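Local coordinates for proximal thread matrix protein 1 (Mytilus galloprovincialis, PDB 4CN9), which probably binds collagen as a matrix protein of the mussel byssus, using two von Willebrand factor type A domains, and carries zinc in a MIDAS motif, at residues F60-S65 with Q105-V110; T140-G145 with G175-G180; H148-S153 with H188-E193; P182-A187 with E212-M217. All blocks are in the same frame, centred on the assembly; numbering follows the deposited sequence.

Interaction 1 of 4, residues F60-S65 with Q105-V110. With ZN (zinc ion), chain C.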
loop_
_atom_site.group_PDB
_atom_site.type_symbol
_atom_site.label_atom_id
_atom_site.label_comp_id
_atom_site.label_asym_id
_atom_site.label_seq_id
_atom_site.Cartn_x
_atom_site.Cartn_y
_atom_site.Cartn_z
ATOM N N PHE A 60 -1.017 -17.744 -9.383
ATOM C CA PHE A 60 -1.228 -18.996 -8.668
ATOM C C PHE A 60 0.099 -19.768 -8.680
ATOM O O PHE A 60 0.522 -20.229 -9.732
ATOM C CB PHE A 60 -2.330 -19.740 -9.450
ATOM C CG PHE A 60 -2.813 -21.022 -8.830
ATOM C CD1 PHE A 60 -2.027 -22.177 -8.835
ATOM C CD2 PHE A 60 -4.093 -21.089 -8.294
ATOM C CE1 PHE A 60 -2.508 -23.351 -8.290
ATOM C CE2 PHE A 60 -4.578 -22.267 -7.743
ATOM C CZ PHE A 60 -3.798 -23.394 -7.745
ATOM N N ASP A 61 0.757 -19.876 -7.519
ATOM C CA ASP A 61 2.017 -20.626 -7.352
ATOM C C ASP A 61 1.768 -22.105 -7.666
ATOM O O ASP A 61 0.907 -22.723 -7.029
ATOM C CB ASP A 61 2.494 -20.430 -5.904
ATOM C CG ASP A 61 3.855 -21.088 -5.582
ATOM O OD1 ASP A 61 4.215 -22.153 -6.130
ATOM O OD2 ASP A 61 4.557 -20.522 -4.715
ATOM N N ASP A 62 2.466 -22.665 -8.670
ATOM C CA ASP A 62 2.368 -24.115 -8.922
ATOM C C ASP A 62 3.702 -24.836 -8.756
ATOM O O ASP A 62 4.006 -25.777 -9.477
ATOM C CB ASP A 62 1.659 -24.457 -10.258
ATOM C CG ASP A 62 2.429 -24.019 -11.509
ATOM O OD1 ASP A 62 3.432 -23.277 -11.428
ATOM O OD2 ASP A 62 1.994 -24.435 -12.608
ATOM N N SER A 63 4.470 -24.402 -7.759
ATOM C CA SER A 63 5.736 -25.046 -7.391
ATOM C C SER A 63 5.519 -26.408 -6.730
ATOM O O SER A 63 4.493 -26.654 -6.089
ATOM C CB SER A 63 6.555 -24.150 -6.440
ATOM O OG SER A 63 5.901 -23.939 -5.185
ATOM N N SER A 64 6.515 -27.281 -6.870
ATOM C CA SER A 64 6.430 -28.657 -6.382
ATOM C C SER A 64 6.317 -28.736 -4.864
ATOM O O SER A 64 5.786 -29.707 -4.336
ATOM C CB SER A 64 7.656 -29.455 -6.847
ATOM O OG SER A 64 8.841 -28.879 -6.342
ATOM N N SER A 65 6.819 -27.726 -4.164
ATOM C CA SER A 65 6.701 -27.666 -2.701
ATOM C C SER A 65 5.264 -27.894 -2.204
ATOM O O SER A 65 5.045 -28.491 -1.148
ATOM C CB SER A 65 7.190 -26.307 -2.194
ATOM O OG SER A 65 6.319 -25.277 -2.620
ATOM N N GLN A 105 -0.515 -19.252 -13.829
ATOM C CA GLN A 105 0.291 -20.127 -12.971
ATOM C C GLN A 105 1.756 -19.728 -13.071
ATOM O O GLN A 105 2.231 -19.341 -14.136
ATOM C CB GLN A 105 0.140 -21.604 -13.375
ATOM C CG GLN A 105 -1.278 -22.127 -13.367
ATOM C CD GLN A 105 -1.466 -23.417 -14.202
ATOM O OE1 GLN A 105 -2.404 -23.526 -14.990
ATOM N NE2 GLN A 105 -0.586 -24.384 -14.014
ATOM N N PHE A 106 2.477 -19.822 -11.965
ATOM C CA PHE A 106 3.894 -19.476 -11.969
ATOM C C PHE A 106 4.675 -20.342 -10.987
ATOM O O PHE A 106 4.193 -20.655 -9.884
ATOM C CB PHE A 106 4.094 -17.986 -11.630
ATOM C CG PHE A 106 4.062 -17.694 -10.146
ATOM C CD1 PHE A 106 2.856 -17.472 -9.490
ATOM C CD2 PHE A 106 5.236 -17.674 -9.411
ATOM C CE1 PHE A 106 2.824 -17.235 -8.116
ATOM C CE2 PHE A 106 5.219 -17.441 -8.037
ATOM C CZ PHE A 106 4.016 -17.218 -7.391
ATOM N N SER A 107 5.870 -20.752 -11.418
ATOM C CA SER A 107 6.877 -21.348 -10.546
ATOM C C SER A 107 8.187 -21.341 -11.333
ATOM O O SER A 107 8.970 -20.381 -11.256
ATOM C CB SER A 107 6.505 -22.766 -10.046
ATOM O OG SER A 107 6.059 -23.646 -11.065
ATOM N N GLN A 108 8.410 -22.395 -12.103
ATOM C CA GLN A 108 9.416 -22.361 -13.144
ATOM C C GLN A 108 8.701 -21.876 -14.418
ATOM O O GLN A 108 7.858 -22.569 -15.012
ATOM C CB GLN A 108 10.076 -23.738 -13.313
ATOM C CG GLN A 108 11.243 -23.747 -14.295
ATOM C CD GLN A 108 10.775 -23.842 -15.731
ATOM O OE1 GLN A 108 10.140 -24.826 -16.122
ATOM N NE2 GLN A 108 11.058 -22.808 -16.519
ATOM N N GLY A 109 8.999 -20.645 -14.797
ATOM C CA GLY A 109 8.227 -19.972 -15.823
ATOM C C GLY A 109 6.768 -19.725 -15.448
ATOM O O GLY A 109 6.308 -19.972 -14.325
ATOM N N VAL A 110 6.019 -19.260 -16.435
ATOM C CA VAL A 110 4.663 -18.829 -16.230
ATOM C C VAL A 110 3.784 -19.427 -17.304
ATOM O O VAL A 110 4.157 -19.433 -18.467
ATOM C CB VAL A 110 4.584 -17.287 -16.315
ATOM C CG1 VAL A 110 3.183 -16.818 -16.117
ATOM C CG2 VAL A 110 5.523 -16.651 -15.289
HETATM ZN ZN ZN C . 6.883 -23.440 -3.317
HETATM O O HOH W 1 6.970 -21.488 -4.038
HETATM O O HOH W 2 8.735 -23.992 -4.087
HETATM O O HOH W 3 7.996 -23.033 -1.567
#

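Interaction 2 of 4, residues T140-G145 with G175-G180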
loop_
_atom_site.group_PDB
_atom_site.type_symbol
_atom_site.label_atom_id
_atom_site.label_comp_id
_atom_site.label_asym_id
_atom_site.label_seq_id
_atom_site.Cartn_x
_atom_site.Cartn_y
_atom_site.Cartn_z
ATOM N N THR A 140 10.701 -20.758 -7.953
ATOM C CA THR A 140 9.594 -19.827 -7.694
ATOM C C THR A 140 9.921 -18.433 -8.243
ATOM O O THR A 140 10.635 -17.655 -7.609
ATOM C CB THR A 140 9.288 -19.745 -6.184
ATOM O OG1 THR A 140 8.975 -21.049 -5.691
ATOM C CG2 THR A 140 8.108 -18.808 -5.893
ATOM N N GLU A 141 9.404 -18.118 -9.426
ATOM C CA GLU A 141 9.726 -16.854 -10.083
ATOM C C GLU A 141 8.585 -15.856 -9.939
ATOM O O GLU A 141 7.824 -15.628 -10.882
ATOM C CB GLU A 141 10.012 -17.070 -11.570
ATOM C CG GLU A 141 11.147 -18.011 -11.887
ATOM C CD GLU A 141 11.287 -18.239 -13.399
ATOM O OE1 GLU A 141 11.233 -17.257 -14.163
ATOM O OE2 GLU A 141 11.432 -19.396 -13.830
ATOM N N ILE A 142 8.490 -15.243 -8.765
ATOM C CA ILE A 142 7.431 -14.290 -8.491
ATOM C C ILE A 142 7.528 -13.103 -9.459
ATOM O O ILE A 142 6.524 -12.630 -9.997
ATOM C CB ILE A 142 7.492 -13.806 -7.017
ATOM C CG1 ILE A 142 7.213 -14.987 -6.070
ATOM C CG2 ILE A 142 6.523 -12.651 -6.792
ATOM C CD1 ILE A 142 7.098 -14.620 -4.575
ATOM N N GLY A 143 8.739 -12.609 -9.670
ATOM C CA GLY A 143 8.927 -11.451 -10.523
ATOM C C GLY A 143 8.572 -11.735 -11.969
ATOM O O GLY A 143 7.995 -10.878 -12.640
ATOM N N THR A 144 8.918 -12.926 -12.456
ATOM C CA THR A 144 8.576 -13.306 -13.828
ATOM C C THR A 144 7.067 -13.353 -13.969
ATOM O O THR A 144 6.521 -12.926 -14.982
ATOM C CB THR A 144 9.198 -14.647 -14.234
ATOM O OG1 THR A 144 10.611 -14.577 -14.036
ATOM C CG2 THR A 144 8.921 -14.969 -15.699
ATOM N N GLY A 145 6.385 -13.841 -12.932
ATOM C CA GLY A 145 4.928 -13.847 -12.918
ATOM C C GLY A 145 4.348 -12.442 -13.023
ATOM O O GLY A 145 3.444 -12.192 -13.826
ATOM N N GLY A 175 6.279 -19.705 -1.229
ATOM C CA GLY A 175 7.724 -19.660 -1.361
ATOM C C GLY A 175 8.300 -18.265 -1.473
ATOM O O GLY A 175 7.585 -17.264 -1.466
ATOM N N LYS A 176 9.618 -18.198 -1.584
ATOM C CA LYS A 176 10.278 -16.925 -1.811
ATOM C C LYS A 176 10.828 -16.939 -3.220
ATOM O O LYS A 176 11.156 -17.992 -3.751
ATOM C CB LYS A 176 11.389 -16.683 -0.784
ATOM C CG LYS A 176 12.562 -17.623 -0.895
ATOM C CD LYS A 176 13.648 -17.236 0.104
ATOM C CE LYS A 176 14.639 -18.370 0.300
ATOM N NZ LYS A 176 15.668 -18.044 1.331
ATOM N N SER A 177 10.890 -15.769 -3.838
ATOM C CA SER A 177 11.326 -15.661 -5.221
ATOM C C SER A 177 12.801 -16.040 -5.249
ATOM O O SER A 177 13.596 -15.464 -4.507
ATOM C CB SER A 177 11.135 -14.228 -5.724
ATOM O OG SER A 177 11.113 -14.168 -7.138
ATOM N N ASN A 178 13.174 -17.001 -6.089
ATOM C CA ASN A 178 14.574 -17.452 -6.119
ATOM C C ASN A 178 15.152 -17.612 -7.512
ATOM O O ASN A 178 16.182 -18.258 -7.677
ATOM C CB ASN A 178 14.750 -18.758 -5.336
ATOM C CG ASN A 178 13.948 -19.915 -5.924
ATOM O OD1 ASN A 178 13.252 -19.763 -6.916
ATOM N ND2 ASN A 178 14.063 -21.080 -5.309
ATOM N N ALA A 179 14.493 -17.019 -8.506
ATOM C CA ALA A 179 14.971 -17.042 -9.878
ATOM C C ALA A 179 14.124 -16.102 -10.733
ATOM O O ALA A 179 13.077 -15.632 -10.297
ATOM C CB ALA A 179 14.929 -18.461 -10.430
ATOM N N GLY A 180 14.602 -15.800 -11.931
ATOM C CA GLY A 180 13.845 -15.014 -12.893
ATOM C C GLY A 180 13.913 -13.517 -12.662
ATOM O O GLY A 180 14.834 -13.012 -12.022
HETATM O O HOH W 4 11.255 -13.854 -10.550
#

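Interaction 3 of 4, residues H148-S153 with H188-E193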
loop_
_atom_site.group_PDB
_atom_site.type_symbol
_atom_site.label_atom_id
_atom_site.label_comp_id
_atom_site.label_asym_id
_atom_site.label_seq_id
_atom_site.Cartn_x
_atom_site.Cartn_y
_atom_site.Cartn_z
ATOM N N HIS A 148 4.858 -11.043 -16.526
ATOM C CA HIS A 148 3.895 -11.652 -17.445
ATOM C C HIS A 148 2.501 -11.011 -17.308
ATOM O O HIS A 148 1.807 -10.742 -18.302
ATOM C CB HIS A 148 3.838 -13.157 -17.180
ATOM C CG HIS A 148 2.915 -13.902 -18.093
ATOM N ND1 HIS A 148 3.343 -14.503 -19.257
ATOM C CD2 HIS A 148 1.584 -14.151 -18.011
ATOM C CE1 HIS A 148 2.322 -15.098 -19.847
ATOM N NE2 HIS A 148 1.242 -14.899 -19.112
ATOM N N VAL A 149 2.093 -10.753 -16.069
ATOM C CA VAL A 149 0.795 -10.135 -15.809
ATOM C C VAL A 149 0.734 -8.712 -16.390
ATOM O O VAL A 149 -0.237 -8.339 -17.043
ATOM C CB VAL A 149 0.463 -10.151 -14.294
ATOM C CG1 VAL A 149 -0.705 -9.240 -13.990
ATOM C CG2 VAL A 149 0.165 -11.585 -13.834
ATOM N N ARG A 150 1.781 -7.930 -16.172
ATOM C CA ARG A 150 1.828 -6.579 -16.736
ATOM C C ARG A 150 1.814 -6.580 -18.277
ATOM O O ARG A 150 1.082 -5.819 -18.895
ATOM C CB ARG A 150 3.071 -5.844 -16.238
ATOM C CG ARG A 150 3.199 -4.432 -16.801
ATOM C CD ARG A 150 4.423 -3.714 -16.252
ATOM N NE ARG A 150 5.643 -4.517 -16.323
ATOM C CZ ARG A 150 6.466 -4.575 -17.373
ATOM N NH1 ARG A 150 6.211 -3.885 -18.475
ATOM N NH2 ARG A 150 7.559 -5.330 -17.316
ATOM N N GLU A 151 2.615 -7.449 -18.886
ATOM C CA GLU A 151 2.810 -7.435 -20.331
ATOM C C GLU A 151 1.710 -8.174 -21.117
ATOM O O GLU A 151 1.404 -7.809 -22.246
ATOM C CB GLU A 151 4.190 -8.029 -20.675
ATOM C CG GLU A 151 5.369 -7.199 -20.150
ATOM C CD GLU A 151 6.753 -7.758 -20.523
ATOM O OE1 GLU A 151 6.869 -8.935 -20.910
ATOM O OE2 GLU A 151 7.740 -7.002 -20.415
ATOM N N ASN A 152 1.119 -9.209 -20.532
ATOM C CA ASN A 152 0.147 -10.034 -21.249
ATOM C C ASN A 152 -1.262 -9.997 -20.668
ATOM O O ASN A 152 -2.237 -9.781 -21.394
ATOM C CB ASN A 152 0.608 -11.497 -21.293
ATOM C CG ASN A 152 1.861 -11.696 -22.129
ATOM O OD1 ASN A 152 2.710 -10.816 -22.222
ATOM N ND2 ASN A 152 1.972 -12.863 -22.749
ATOM N N SER A 153 -1.368 -10.220 -19.359
ATOM C CA SER A 153 -2.665 -10.509 -18.736
ATOM C C SER A 153 -3.662 -9.366 -18.827
ATOM O O SER A 153 -4.865 -9.606 -18.960
ATOM C CB SER A 153 -2.487 -10.892 -17.271
ATOM O OG SER A 153 -1.601 -11.967 -17.135
ATOM N N HIS A 188 6.808 -2.798 -8.974
ATOM C CA HIS A 188 6.779 -1.349 -9.164
ATOM C C HIS A 188 6.160 -0.965 -10.517
ATOM O O HIS A 188 5.268 -0.135 -10.586
ATOM C CB HIS A 188 8.205 -0.784 -9.053
ATOM C CG HIS A 188 8.308 0.669 -9.392
ATOM N ND1 HIS A 188 7.999 1.667 -8.492
ATOM C CD2 HIS A 188 8.687 1.295 -10.532
ATOM C CE1 HIS A 188 8.178 2.844 -9.062
ATOM N NE2 HIS A 188 8.589 2.648 -10.303
ATOM N N LYS A 189 6.619 -1.593 -11.593
ATOM C CA LYS A 189 6.076 -1.281 -12.918
ATOM C C LYS A 189 4.595 -1.643 -13.000
ATOM O O LYS A 189 3.780 -0.927 -13.584
ATOM C CB LYS A 189 6.851 -2.023 -13.998
ATOM C CG LYS A 189 8.295 -1.595 -14.153
ATOM C CD LYS A 189 8.931 -2.441 -15.253
ATOM C CE LYS A 189 10.345 -2.041 -15.554
ATOM N NZ LYS A 189 10.948 -2.924 -16.607
ATOM N N LEU A 190 4.233 -2.762 -12.395
ATOM C CA LEU A 190 2.848 -3.203 -12.459
ATOM C C LEU A 190 1.944 -2.208 -11.744
ATOM O O LEU A 190 0.935 -1.745 -12.288
ATOM C CB LEU A 190 2.731 -4.613 -11.858
ATOM C CG LEU A 190 1.375 -5.299 -11.922
ATOM C CD1 LEU A 190 0.861 -5.409 -13.363
ATOM C CD2 LEU A 190 1.476 -6.683 -11.263
ATOM N N LYS A 191 2.322 -1.837 -10.530
ATOM C CA LYS A 191 1.501 -0.929 -9.743
ATOM C C LYS A 191 1.471 0.467 -10.380
ATOM O O LYS A 191 0.483 1.186 -10.252
ATOM C CB LYS A 191 1.980 -0.887 -8.283
ATOM C CG LYS A 191 1.734 -2.197 -7.526
ATOM C CD LYS A 191 2.175 -2.156 -6.039
ATOM C CE LYS A 191 3.674 -2.154 -5.892
ATOM N NZ LYS A 191 4.127 -2.117 -4.473
ATOM N N ALA A 192 2.537 0.836 -11.087
ATOM C CA ALA A 192 2.589 2.140 -11.756
ATOM C C ALA A 192 1.508 2.248 -12.837
ATOM O O ALA A 192 1.152 3.345 -13.250
ATOM C CB ALA A 192 3.979 2.382 -12.357
ATOM N N GLU A 193 0.980 1.107 -13.279
ATOM C CA GLU A 193 -0.050 1.080 -14.311
ATOM C C GLU A 193 -1.453 1.142 -13.730
ATOM O O GLU A 193 -2.423 0.922 -14.440
ATOM C CB GLU A 193 0.103 -0.174 -15.178
ATOM C CG GLU A 193 1.405 -0.196 -15.971
ATOM C CD GLU A 193 1.446 -1.289 -17.033
ATOM O OE1 GLU A 193 0.535 -2.146 -17.044
ATOM O OE2 GLU A 193 2.391 -1.287 -17.861
#

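Interaction 4 of 4, residues P182-A187 with E212-M217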
loop_
_atom_site.group_PDB
_atom_site.type_symbol
_atom_site.label_atom_id
_atom_site.label_comp_id
_atom_site.label_asym_id
_atom_site.label_seq_id
_atom_site.Cartn_x
_atom_site.Cartn_y
_atom_site.Cartn_z
ATOM N N PRO A 182 13.686 -9.888 -11.278
ATOM C CA PRO A 182 13.683 -9.353 -9.907
ATOM C C PRO A 182 12.308 -8.790 -9.558
ATOM O O PRO A 182 11.813 -7.942 -10.292
ATOM C CB PRO A 182 14.747 -8.248 -9.949
ATOM C CG PRO A 182 14.943 -7.936 -11.395
ATOM C CD PRO A 182 14.655 -9.194 -12.145
ATOM N N PRO A 183 11.688 -9.284 -8.472
ATOM C CA PRO A 183 10.267 -9.042 -8.188
ATOM C C PRO A 183 9.904 -7.620 -7.755
ATOM O O PRO A 183 8.833 -7.142 -8.112
ATOM C CB PRO A 183 9.960 -10.040 -7.055
ATOM C CG PRO A 183 11.265 -10.308 -6.420
ATOM C CD PRO A 183 12.273 -10.251 -7.526
ATOM N N GLN A 184 10.768 -6.947 -7.006
ATOM C CA GLN A 184 10.408 -5.627 -6.504
ATOM C C GLN A 184 10.246 -4.670 -7.669
ATOM O O GLN A 184 9.297 -3.885 -7.723
ATOM C CB GLN A 184 11.448 -5.122 -5.510
ATOM C CG GLN A 184 11.677 -6.096 -4.396
ATOM C CD GLN A 184 10.376 -6.467 -3.731
ATOM O OE1 GLN A 184 9.401 -5.720 -3.824
ATOM N NE2 GLN A 184 10.339 -7.638 -3.077
ATOM N N HIS A 185 11.151 -4.779 -8.631
ATOM C CA HIS A 185 11.110 -3.925 -9.806
ATOM C C HIS A 185 9.890 -4.207 -10.690
ATOM O O HIS A 185 9.242 -3.279 -11.188
ATOM C CB HIS A 185 12.388 -4.112 -10.614
ATOM C CG HIS A 185 12.499 -3.192 -11.785
ATOM N ND1 HIS A 185 12.514 -1.819 -11.653
ATOM C CD2 HIS A 185 12.600 -3.446 -13.112
ATOM C CE1 HIS A 185 12.624 -1.266 -12.848
ATOM N NE2 HIS A 185 12.679 -2.231 -13.750
ATOM N N GLU A 186 9.582 -5.483 -10.915
ATOM C CA GLU A 186 8.377 -5.825 -11.673
ATOM C C GLU A 186 7.087 -5.376 -10.967
ATOM O O GLU A 186 6.116 -4.961 -11.613
ATOM C CB GLU A 186 8.333 -7.325 -11.967
ATOM C CG GLU A 186 9.487 -7.820 -12.827
ATOM C CD GLU A 186 9.612 -7.060 -14.158
ATOM O OE1 GLU A 186 8.585 -6.597 -14.686
ATOM O OE2 GLU A 186 10.747 -6.933 -14.660
ATOM N N ALA A 187 7.065 -5.472 -9.643
ATOM C CA ALA A 187 5.893 -5.051 -8.877
ATOM C C ALA A 187 5.698 -3.532 -8.980
ATOM O O ALA A 187 4.574 -3.038 -9.072
ATOM C CB ALA A 187 6.045 -5.475 -7.414
ATOM N N GLU A 212 5.501 -7.770 1.279
ATOM C CA GLU A 212 5.179 -6.391 1.642
ATOM C C GLU A 212 5.683 -5.365 0.619
ATOM O O GLU A 212 5.070 -4.310 0.439
ATOM C CB GLU A 212 5.731 -6.050 3.031
ATOM C CG GLU A 212 4.864 -6.559 4.153
ATOM C CD GLU A 212 5.503 -6.384 5.521
ATOM O OE1 GLU A 212 6.729 -6.130 5.589
ATOM O OE2 GLU A 212 4.763 -6.503 6.521
ATOM N N GLN A 213 6.795 -5.663 -0.034
ATOM C CA GLN A 213 7.331 -4.786 -1.065
ATOM C C GLN A 213 6.496 -4.888 -2.348
ATOM O O GLN A 213 6.329 -3.900 -3.058
ATOM C CB GLN A 213 8.773 -5.158 -1.407
ATOM C CG GLN A 213 9.786 -5.045 -0.286
ATOM C CD GLN A 213 11.213 -5.302 -0.772
ATOM O OE1 GLN A 213 11.587 -6.440 -1.087
ATOM N NE2 GLN A 213 12.008 -4.238 -0.859
ATOM N N ILE A 214 5.988 -6.087 -2.628
ATOM C CA ILE A 214 5.202 -6.375 -3.839
ATOM C C ILE A 214 3.793 -5.801 -3.795
ATOM O O ILE A 214 3.330 -5.199 -4.763
ATOM C CB ILE A 214 5.122 -7.907 -4.070
ATOM C CG1 ILE A 214 6.493 -8.437 -4.484
ATOM C CG2 ILE A 214 4.106 -8.250 -5.135
ATOM C CD1 ILE A 214 6.645 -9.940 -4.367
ATOM N N ALA A 215 3.118 -5.986 -2.665
ATOM C CA ALA A 215 1.741 -5.555 -2.497
ATOM C C ALA A 215 1.594 -4.021 -2.543
ATOM O O ALA A 215 2.573 -3.273 -2.417
ATOM C CB ALA A 215 1.180 -6.113 -1.187
ATOM N N THR A 216 0.366 -3.567 -2.741
ATOM C CA THR A 216 0.061 -2.133 -2.816
ATOM C C THR A 216 0.498 -1.398 -1.537
ATOM O O THR A 216 1.073 -0.309 -1.611
ATOM C CB THR A 216 -1.428 -1.925 -3.098
ATOM O OG1 THR A 216 -1.715 -2.376 -4.432
ATOM C CG2 THR A 216 -1.830 -0.442 -2.960
ATOM N N MET A 217 0.170 -1.979 -0.388
ATOM C CA MET A 217 0.667 -1.515 0.904
ATOM C C MET A 217 0.932 -2.743 1.765
ATOM O O MET A 217 0.479 -3.844 1.441
ATOM C CB MET A 217 -0.334 -0.572 1.591
ATOM C CG MET A 217 -0.701 0.665 0.781
ATOM S SD MET A 217 -1.507 1.990 1.730
ATOM C CE MET A 217 -2.604 1.049 2.768
#

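Interaction 1 of 4, residues F60-S65 with Q105-V110
Asp62 presents its two carboxylate oxygens to two different side chains of 105-110, just where strand 54-61 of a von Willebrand factor type A domain runs out into the zinc-occupied MIDAS loop. OD1 accepts from Ser107 OG at 2.7 Å, the hydroxyl lying well above the carboxylate plane, while OD2 accepts from Gln105 NE2 at 2.9 Å on its anti side but tilted well out of that plane. The Asp62 and Gln105 side chains cross at about a right angle, and carboxylate and amide planes stand 88° apart, although the oxygen remains close to the amide's own plane. Asp62 CG sits between the backbone N and the carbonyl carbon (chi1 66°), which places it beside the 105-107 chain; the two bonds then hold the oxygens there. OD2 has a further partner in Arg135, a salt bridge.

Alongside this pair the strands run parallel: Phe106 N donates to Phe60 O, and Asp62 N to Phe106 O at 2.9 Å. On the sheet face shared by Asp61 and Phe106, the ring packs against the Asp61 backbone, with Asp61 CA 4.0 Å from the ring centroid and over its face, a CH-pi contact. Asp61 thus has its backbone against the ring while its carboxylate serves the metal loop from the second shell. OD1 takes both Ser63 N, in an Asx turn, and Ser63 OG, and OD2 accepts from a zinc-bound water. Three waters and Asp174 complete the coordination, with Ser65 OG 2.0 Å and Ser63 OG 2.2 Å from the zinc ion.

Interaction 2 of 4, residues T140-G145 with G175-G180
Asn178 CG stands between its own backbone N and carbonyl carbon (chi1 62°), which puts it near Thr140, and Ser177 OG is anti to its backbone N (chi1 -160°), which puts it beside Ile142. Asn178 OD1 accepts from Thr140 N at 2.9 Å in a nearly straight bond, 169° at the hydrogen. Asn178 N returns a bond to Thr140 O at 3.0 Å, so the backbone N and O of Thr140 are both held by one residue. Thr140 O also receives a CA-H...O contact from Ser177.

Ser177 OG reaches the first turn of helix 142-153, where Ile142 N donates a weak bond to it, long at 3.3 Å and bent. The same hydroxyl lies beside Ile142 CB at 3.6 Å, while the tip of that isoleucine, CD1, approaches Ser177 N and Gly175 O.

Glu141 occupies the N-cap position. Its CG rests against Ala179 O at 3.5 Å, and its OE1 uses the anti lone pair to accept from Thr144 OG1. Gly180 CA packs on that pair of oxygens, 3.5 Å from Thr144 OG1 and a little farther from Glu141 OE1. A water bridges Thr144 N and Ala179 O, donating to the carbonyl at 2.6 Å. Glu141 OE2 is taken by Gly109 N.

The nearest atoms of the Thr140 side chain and the zinc ion are about 4 Å apart, and Thr140 touches Ser63, while 175-180 directly follows the zinc ligand Asp174. Two loops joined in this way beside the metal are the surroundings of a MIDAS in a von Willebrand factor type A domain.

Interaction 3 of 4, residues H148-S153 with H188-E193
Arg150 carries this contact, lying between Lys189, Leu190 and Glu193 with its aliphatic part as well as its guanidinium. Its CB meets Leu190 CD1 at 3.7 Å, and the same methyl touches Val149 CG1 at 4.2 Å on the buried side. Farther out, Arg150 CG passes Glu193 OE2 at 3.4 Å; the two side chains cross at about a right angle, with guanidinium and carboxylate planes 87° apart. The charged atoms do not meet, since Arg150 NH1 remains 4.7 Å from Glu193 OE2.

The Arg150 chain is extended to CD and then bends at chi3 (48°), which sets NE beside Lys189 CB, at 3.6 Å. Lys189 CD lies over one face of the guanidinium, offset toward the rim, and Glu151 CG covers the opposite face. Lys189 NZ comes within 4.2 Å of Arg150 NH2, a like-charge approach probably offset by nearby carboxylates: Glu151 OE2 forms a long salt bridge with NH2, and Glu186 OE1 gives that nitrogen its strongest polar partner.

The two helix segments pack with their axes 9.6 Å apart at closest approach and their directions 46° apart. On the sheet side, Val149 rests on Ile57 and Leu59 of strand 54-61 and Leu190 on Val195 of strand 195-202, so helices 142-153 and 183-192 lie side by side on one face of the central sheet.

Interaction 4 of 4, residues P182-A187 with E212-M217
Ala187 and Ile214 form the close apolar part of this meeting between helices 183-192 and 208-214, two helices of the von Willebrand factor type A fold. Their CA atoms are 5.3 Å apart, the nearest approach of the two backbones, a separation consistent with the small Ala187 side chain at this point. Ala187 CB points toward 212-217, 3.8 Å from Ile214 CA and equally near Ile214 O, while it touches Ile214 CG2 at 4.1 Å. The isoleucine spreads its two branches along helix 183-192: CG2, anti to the backbone N, goes to Ala187, whereas CD1, at the end of the other branch, meets Pro183 CB at 4.3 Å, one helical turn earlier. Ala187 and Ile214 are buried, Pro183 only partly, with Ile142 and Leu146 of helix 142-153 adjoining Ile214 and Ala187 respectively, and Val197 of strand 195-202 touching Ile214.

The outer side is polar and less well defined. Gln184 and Gln213, both partly exposed, are modelled crossing at about a right angle. Gln184 OE1 lies too close to Gln213 CB in the model, so the placement of these two side chains is doubtful, and the nearest nitrogen-oxygen pair does not have the angle of a hydrogen bond. As modelled, their polar ends have partners elsewhere: Gln184 NE2 donates weakly to Glu210 O, and Gln213 NE2 donates to Glu414 OE1.

Overall arrangement
From the N terminus, interaction 1 closes first, joining the end of strand 54-61 to that of strand 100-106 across 39 intervening residues, beside the zinc site. Interaction 2 follows in series and ties the start of helix 142-153 to the loop after strand 166-173; its Glu141 N bonds to Ser107 O of interaction 1. Interaction 3 crosses interaction 2, their segments alternating along the chain, and binds the later part of that helix to helix 183-192. Interaction 4 crosses interaction 3 and brings in helix 208-214, with Lys191 NZ donating to Ala215 O between them; it follows interaction 2 in series and touches it through Ile142 and Ile214. All four lie within one von Willebrand factor type A domain.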